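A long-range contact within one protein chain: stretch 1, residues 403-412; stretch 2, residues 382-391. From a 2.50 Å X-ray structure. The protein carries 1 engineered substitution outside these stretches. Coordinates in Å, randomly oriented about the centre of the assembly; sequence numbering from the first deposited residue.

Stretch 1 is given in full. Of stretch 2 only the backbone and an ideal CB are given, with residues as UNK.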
# COMPACT_ATOMS: atom_id res chain seq x y z
N ASP A 403 12.47 19.35 10.56
CA ASP A 403 13.57 20.30 10.39
C ASP A 403 13.47 21.10 9.09
O ASP A 403 13.95 22.23 9.03
CB ASP A 403 14.90 19.55 10.47
CG ASP A 403 15.04 18.79 11.79
OD1 ASP A 403 14.93 19.42 12.86
OD2 ASP A 403 15.25 17.56 11.78
N GLY A 404 12.83 20.56 8.05
CA GLY A 404 12.69 21.31 6.81
C GLY A 404 11.92 22.60 7.01
O GLY A 404 11.08 22.73 7.91
N ILE A 405 12.25 23.59 6.18
CA ILE A 405 11.57 24.88 6.17
C ILE A 405 10.97 25.08 4.78
O ILE A 405 11.69 24.98 3.78
CB ILE A 405 12.53 26.04 6.50
CG1 ILE A 405 13.22 25.83 7.85
CG2 ILE A 405 11.77 27.34 6.54
CD1 ILE A 405 12.26 25.84 9.03
N SER A 406 9.68 25.35 4.72
CA SER A 406 9.01 25.54 3.44
C SER A 406 9.73 26.58 2.58
O SER A 406 10.12 27.64 3.08
CB SER A 406 7.57 25.94 3.65
OG SER A 406 6.92 26.00 2.41
N PHE A 407 9.95 26.26 1.31
CA PHE A 407 10.48 27.23 0.37
C PHE A 407 9.40 27.79 -0.54
O PHE A 407 9.71 28.45 -1.54
CB PHE A 407 11.62 26.63 -0.47
CG PHE A 407 11.33 25.28 -1.10
CD1 PHE A 407 10.51 25.17 -2.22
CD2 PHE A 407 11.94 24.12 -0.62
CE1 PHE A 407 10.24 23.93 -2.82
CE2 PHE A 407 11.69 22.87 -1.22
CZ PHE A 407 10.84 22.77 -2.32
N ILE A 408 8.13 27.57 -0.20
CA ILE A 408 7.01 28.17 -0.93
C ILE A 408 7.19 29.69 -0.97
O ILE A 408 6.86 30.31 -1.99
CB ILE A 408 5.66 27.76 -0.32
CG1 ILE A 408 5.19 26.40 -0.84
CG2 ILE A 408 4.56 28.72 -0.73
CD1 ILE A 408 6.24 25.35 -0.92
N PRO A 409 7.69 30.34 0.09
CA PRO A 409 7.94 31.79 -0.03
C PRO A 409 8.98 32.14 -1.09
O PRO A 409 8.94 33.26 -1.61
CB PRO A 409 8.40 32.20 1.38
CG PRO A 409 7.71 31.26 2.26
CD PRO A 409 7.69 29.93 1.51
N LEU A 410 9.90 31.23 -1.43
CA LEU A 410 10.77 31.51 -2.57
C LEU A 410 10.02 31.32 -3.88
O LEU A 410 10.23 32.09 -4.82
CB LEU A 410 12.00 30.61 -2.52
CG LEU A 410 12.85 30.75 -1.26
CD1 LEU A 410 13.86 29.61 -1.13
CD2 LEU A 410 13.53 32.11 -1.24
N LEU A 411 9.13 30.34 -3.94
CA LEU A 411 8.39 30.10 -5.17
C LEU A 411 7.46 31.27 -5.50
O LEU A 411 7.23 31.58 -6.67
CB LEU A 411 7.59 28.81 -5.06
CG LEU A 411 8.48 27.57 -4.95
CD1 LEU A 411 7.61 26.38 -4.56
CD2 LEU A 411 9.23 27.30 -6.25
N LYS A 412 6.92 31.92 -4.48
CA LYS A 412 5.96 33.01 -4.66
C LYS A 412 6.57 34.40 -4.45
O LYS A 412 5.86 35.39 -4.59
CB LYS A 412 4.78 32.79 -3.71
CG LYS A 412 4.06 31.45 -3.92
CD LYS A 412 2.98 31.26 -2.87
CE LYS A 412 1.60 31.07 -3.50
NZ LYS A 412 0.52 31.08 -2.47
N UNK A 382 13.62 20.40 3.38
CA UNK A 382 12.60 21.42 3.13
C UNK A 382 11.52 20.94 2.16
O UNK A 382 10.39 21.46 2.19
CB UNK A 382 13.26 22.69 2.58
N UNK A 383 11.85 19.99 1.27
CA UNK A 383 10.87 19.44 0.33
C UNK A 383 9.63 18.91 1.05
O UNK A 383 8.52 18.98 0.50
CB UNK A 383 11.51 18.32 -0.50
N UNK A 384 9.81 18.39 2.28
CA UNK A 384 8.69 17.78 3.01
C UNK A 384 7.62 18.81 3.38
O UNK A 384 6.47 18.67 2.91
CB UNK A 384 9.20 17.09 4.28
N UNK A 385 7.90 19.86 4.17
CA UNK A 385 6.87 20.89 4.39
C UNK A 385 6.41 21.54 3.10
O UNK A 385 5.24 21.93 3.02
CB UNK A 385 7.40 21.97 5.34
N UNK A 386 7.28 21.69 2.10
CA UNK A 386 6.90 22.43 0.89
C UNK A 386 5.87 21.65 0.08
O UNK A 386 4.91 22.22 -0.44
CB UNK A 386 8.13 22.72 0.03
N UNK A 387 6.06 20.34 -0.03
CA UNK A 387 5.14 19.55 -0.83
C UNK A 387 3.78 19.45 -0.13
O UNK A 387 2.72 19.55 -0.77
CB UNK A 387 5.72 18.16 -1.09
N UNK A 388 3.77 19.32 1.20
CA UNK A 388 2.52 19.32 1.94
C UNK A 388 1.77 20.65 1.78
O UNK A 388 0.53 20.66 1.70
CB UNK A 388 2.79 19.04 3.42
N UNK A 389 2.51 21.76 1.74
CA UNK A 389 1.89 23.07 1.55
C UNK A 389 1.37 23.23 0.13
O UNK A 389 0.31 23.82 -0.09
CB UNK A 389 2.89 24.19 1.87
N UNK A 390 2.12 22.71 -0.86
CA UNK A 390 1.62 22.73 -2.22
C UNK A 390 0.32 21.97 -2.32
O UNK A 390 -0.58 22.35 -3.09
CB UNK A 390 2.65 22.15 -3.19
N UNK A 391 0.21 20.88 -1.56
CA UNK A 391 -0.99 20.05 -1.55
C UNK A 391 -2.09 20.61 -0.66
O UNK A 391 -3.15 19.99 -0.54
CB UNK A 391 -0.64 18.63 -1.09

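Position 382 lies beside Gly404, with the two CA atoms 3.7 Å apart. Its CA-to-CB bond points sideways. The ideal CB sits 3.0 Å from Ile405 O, a tight fit, and 3.7 Å from Phe407 CD2. The backbone N of Ile405 is nearby and needs an acceptor, so Asp, Asn or Ser would suit. The residue is Asp382. Its OD1 accepts a hydrogen bond from Ile405 N at 2.7 Å, nearly straight at 167°. A water donates to Ile405 O and, weakly, to Asp382 OD2, the other carboxylate oxygen.

Position 383 points away, but its ideal CB is still 4.6 Å from Phe407 CE2. A long apolar or aromatic side chain could turn back to that ring. The residue is Phe383. Its face receives the edge of Phe407, with centroids 5.3 Å apart and planes at 74°.

Position 384 points sideways and finds nothing of stretch 1 near its CB. Many residues would do. It is Tyr384, which makes no contact here.

Position 385 points toward the 404-406 backbone, its ideal CB 4.1 Å from Ser406 N. The phi of -59° allows proline, and Ala or another compact side chain would also fit. It is Pro385, whose CG packs 3.4 Å from Gly404 O.

Position 386 points toward stretch 1 and is crowded. The ideal CB is 3.4 Å from Ile408 CD1 and 3.6 Å from Phe407 CZ. A small residue is favoured: Ala, Ser or perhaps Cys. The free backbone N of Phe407 favours one with an acceptor. It is Ser386. Its OG accepts from Phe407 N at 3.0 Å and donates to Asp382 O at 2.7 Å, so one hydroxyl joins both stretches. Its CB lies 3.7 Å from the centroid of the Phe407 ring, over the face, as a CH-pi contact.

Positions 387 and 388 offer stretch 1 no contact, so the visible atoms hardly limit the choice. They are Ile387 and Leu388.

Position 389 points toward Ser406 OG, 4.5 Å from the ideal CB, and Ile408 CG1. A polar side chain such as Glu or Gln could reach the hydroxyl. It is Glu389. Ser406 OG donates to Glu389 OE1 at 2.7 Å and accepts from Ile408 N.

Position 390 points sideways, but Ile408 and Leu411 offer apolar surface within reach of a long side chain. Met or Leu would suit. It is Met390, whose CE lies 3.5 Å from Leu411 CD1.

Position 391 is out of reach. It is Ala391.

Stretch 2, residues 382-391: DFYPSILEMA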
# COMPACT_ATOMS: atom_id res chain seq x y z
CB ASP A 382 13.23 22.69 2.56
CG ASP A 382 14.33 23.25 3.45
OD1 ASP A 382 14.39 22.91 4.65
OD2 ASP A 382 15.16 24.04 2.92
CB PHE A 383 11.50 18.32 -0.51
CG PHE A 383 12.36 18.80 -1.65
CD1 PHE A 383 13.41 19.67 -1.45
CD2 PHE A 383 12.13 18.33 -2.94
CE1 PHE A 383 14.22 20.10 -2.52
CE2 PHE A 383 12.93 18.75 -4.02
CZ PHE A 383 13.97 19.64 -3.80
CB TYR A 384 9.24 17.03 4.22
CG TYR A 384 8.30 16.29 5.13
CD1 TYR A 384 7.37 16.96 5.91
CD2 TYR A 384 8.41 14.91 5.27
CE1 TYR A 384 6.54 16.27 6.78
CE2 TYR A 384 7.61 14.21 6.14
CZ TYR A 384 6.67 14.89 6.89
OH TYR A 384 5.87 14.18 7.75
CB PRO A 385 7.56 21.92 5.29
CG PRO A 385 8.84 21.32 5.72
CD PRO A 385 9.21 20.30 4.70
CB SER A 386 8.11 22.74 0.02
OG SER A 386 9.11 23.41 0.76
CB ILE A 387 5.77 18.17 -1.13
CG1 ILE A 387 6.82 18.34 -2.24
CG2 ILE A 387 4.70 17.16 -1.50
CD1 ILE A 387 7.89 17.26 -2.33
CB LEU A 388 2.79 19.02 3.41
CG LEU A 388 3.38 17.62 3.61
CD1 LEU A 388 3.72 17.37 5.07
CD2 LEU A 388 2.44 16.54 3.08
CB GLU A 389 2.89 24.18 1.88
CG GLU A 389 2.40 25.59 1.57
CD GLU A 389 3.28 26.68 2.19
OE1 GLU A 389 4.27 26.33 2.89
OE2 GLU A 389 2.98 27.88 2.00
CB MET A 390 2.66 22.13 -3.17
CG MET A 390 3.82 23.01 -3.51
SD MET A 390 5.14 21.97 -4.15
CE MET A 390 6.30 23.14 -4.81
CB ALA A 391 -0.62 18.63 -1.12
O HOH W 1 13.59 26.37 2.27
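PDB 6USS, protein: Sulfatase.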